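Local coordinates for SAM-dependent methyltransferase (PDB 3D2L), which probably transfers a methyl group from S-adenosylmethionine to an acceptor that remains unidentified, at residues R36-G41 and D98-L103. Sequence-based numbering, arbitrary orientation.
Sequences RIADIG and DAITIL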
loop_
_atom_site.group_PDB
_atom_site.type_symbol
_atom_site.label_atom_id
_atom_site.label_comp_id
_atom_site.label_asym_id
_atom_site.label_seq_id
_atom_site.Cartn_x
_atom_site.Cartn_y
_atom_site.Cartn_z
ATOM N N ARG A 36 -2.153 -18.489 -1.388
ATOM C CA ARG A 36 -2.500 -17.612 -2.492
ATOM C C ARG A 36 -2.891 -16.283 -1.926
ATOM O O ARG A 36 -3.756 -16.225 -1.064
ATOM C CB ARG A 36 -3.648 -18.185 -3.329
ATOM C CG ARG A 36 -3.312 -19.544 -3.936
ATOM C CD ARG A 36 -4.469 -20.177 -4.747
ATOM N NE ARG A 36 -5.722 -20.253 -3.989
ATOM C CZ ARG A 36 -5.960 -21.089 -2.975
ATOM N NH1 ARG A 36 -5.031 -21.949 -2.545
ATOM N NH2 ARG A 36 -7.147 -21.048 -2.364
ATOM N N ILE A 37 -2.212 -15.245 -2.408
ATOM C CA ILE A 37 -2.398 -13.867 -1.970
ATOM C C ILE A 37 -2.664 -12.895 -3.117
ATOM O O ILE A 37 -2.044 -12.973 -4.186
ATOM C CB ILE A 37 -1.148 -13.297 -1.211
ATOM C CG1 ILE A 37 -0.871 -14.083 0.067
ATOM C CG2 ILE A 37 -1.334 -11.806 -0.860
ATOM C CD1 ILE A 37 0.130 -13.408 1.021
ATOM N N ALA A 38 -3.607 -11.998 -2.881
ATOM C CA ALA A 38 -3.858 -10.871 -3.772
ATOM C C ALA A 38 -3.281 -9.647 -3.052
ATOM O O ALA A 38 -3.698 -9.286 -1.936
ATOM C CB ALA A 38 -5.348 -10.703 -4.064
ATOM N N ASP A 39 -2.283 -9.037 -3.665
ATOM C CA ASP A 39 -1.632 -7.820 -3.124
ATOM C C ASP A 39 -2.194 -6.672 -3.914
ATOM O O ASP A 39 -1.894 -6.489 -5.103
ATOM C CB ASP A 39 -0.125 -7.917 -3.284
ATOM C CG ASP A 39 0.612 -6.751 -2.643
ATOM O OD1 ASP A 39 0.184 -6.289 -1.544
ATOM O OD2 ASP A 39 1.625 -6.328 -3.253
ATOM N N ILE A 40 -3.010 -5.887 -3.244
ATOM C CA ILE A 40 -3.752 -4.847 -3.883
ATOM C C ILE A 40 -3.193 -3.445 -3.623
ATOM O O ILE A 40 -2.669 -3.158 -2.594
ATOM C CB ILE A 40 -5.257 -5.006 -3.626
ATOM C CG1 ILE A 40 -5.606 -4.612 -2.238
ATOM C CG2 ILE A 40 -5.720 -6.479 -3.845
ATOM C CD1 ILE A 40 -6.965 -4.992 -1.875
ATOM N N GLY A 41 -3.298 -2.589 -4.612
ATOM C CA GLY A 41 -2.676 -1.276 -4.573
ATOM C C GLY A 41 -1.170 -1.463 -4.553
ATOM O O GLY A 41 -0.435 -0.753 -3.866
ATOM N N ASP A 98 -6.393 -16.919 -0.394
ATOM C CA ASP A 98 -6.333 -17.179 1.016
ATOM C C ASP A 98 -6.102 -15.930 1.820
ATOM O O ASP A 98 -6.382 -15.926 3.007
ATOM C CB ASP A 98 -5.172 -18.126 1.297
ATOM C CG ASP A 98 -5.269 -19.398 0.506
ATOM O OD1 ASP A 98 -6.281 -20.091 0.671
ATOM O OD2 ASP A 98 -4.326 -19.711 -0.260
ATOM N N ALA A 99 -5.501 -14.907 1.216
ATOM C CA ALA A 99 -5.251 -13.645 1.917
ATOM C C ALA A 99 -5.193 -12.487 0.942
ATOM O O ALA A 99 -4.847 -12.663 -0.250
ATOM C CB ALA A 99 -3.923 -13.708 2.757
ATOM N N ILE A 100 -5.565 -11.315 1.451
ATOM C CA ILE A 100 -5.457 -10.046 0.735
ATOM C C ILE A 100 -4.529 -9.145 1.519
ATOM O O ILE A 100 -4.678 -8.987 2.735
ATOM C CB ILE A 100 -6.868 -9.372 0.518
ATOM C CG1 ILE A 100 -7.682 -10.182 -0.464
ATOM C CG2 ILE A 100 -6.752 -7.909 0.021
ATOM C CD1 ILE A 100 -9.142 -9.749 -0.450
ATOM N N THR A 101 -3.535 -8.564 0.831
ATOM C CA THR A 101 -2.639 -7.629 1.453
ATOM C C THR A 101 -2.800 -6.250 0.821
ATOM O O THR A 101 -2.867 -6.102 -0.402
ATOM C CB THR A 101 -1.137 -8.087 1.400
ATOM O OG1 THR A 101 -0.751 -8.380 0.039
ATOM C CG2 THR A 101 -0.957 -9.334 2.266
ATOM N N ILE A 102 -2.812 -5.233 1.672
ATOM C CA ILE A 102 -2.919 -3.847 1.213
ATOM C C ILE A 102 -1.863 -3.109 1.995
ATOM O O ILE A 102 -2.089 -2.593 3.086
ATOM C CB ILE A 102 -4.308 -3.228 1.446
ATOM C CG1 ILE A 102 -5.417 -4.209 1.103
ATOM C CG2 ILE A 102 -4.423 -1.967 0.640
ATOM C CD1 ILE A 102 -6.811 -3.565 1.189
ATOM N N LEU A 103 -0.692 -3.047 1.395
ATOM C CA LEU A 103 0.502 -2.631 2.089
ATOM C C LEU A 103 1.002 -1.241 1.816
ATOM O O LEU A 103 0.632 -0.603 0.829
ATOM C CB LEU A 103 1.622 -3.637 1.750
ATOM C CG LEU A 103 1.356 -5.116 1.968
ATOM C CD1 LEU A 103 2.603 -5.913 1.503
ATOM C CD2 LEU A 103 1.027 -5.416 3.412
HETATM O O HOH W 1 -0.276 -3.863 -1.347
HETATM O O HOH W 2 1.447 -1.186 -1.585
#
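Parallel pairing of two adjacent inner strands of a Rossmann-like methyltransferase sheet joins Ile37, Ala38 and Asp39 to Ala99, Ile100 and Thr101, with the axes 24° apart. In this class I fold, with strand order 3-2-1-4-5-7-6, strand 36-40 is the first and strand 97-102 the fourth, and they illustrate how a parallel pair is secured at both ends. Backbone bonds alternate in direction, Ala38 N giving to Ala99 O, Thr101 N to Ala38 O and Ile40 N to Thr101 O, the last 2.9 Å long and nearly collinear with the carbonyl. At the start, Arg36 O accepts from both Asp98 N and Ala99 N. Asp98 returns the grip: its OD2 takes Arg36 N through the anti lone pair, at 2.7 Å and 172°. The same oxygen lies over a face of the Arg36 guanidinium, an ion pair by charge alone, while NE turns to Pro96 O. On the face shared by Ala38 and Ile100, helix 113-126 packs on Ile100 and Ile102, with Leu91 against Ile40 and Leu93 against Ala38. Ile40 carries CG1 between its backbone N and carbonyl carbon (chi1 75°), which brings it tightly against Ile102 CG1 at 3.4 Å; Ile40 CD1 also reaches Ile100 CG2. The other face, against helix 20-30, holds the buried polar pair Asp39 and Thr101. After Ile40 the chain enters the glycine-rich turn at Gly41, where methyltransferases of this fold usually bind the cofactor. Leu103 N donates to a water within hydrogen-bonding distance of Ile40 O, and Asp39 OD2 is held by Thr48. Thr101 OG1 donates to Asp39 OD1 across 2.8 Å, arriving from above the carboxylate plane.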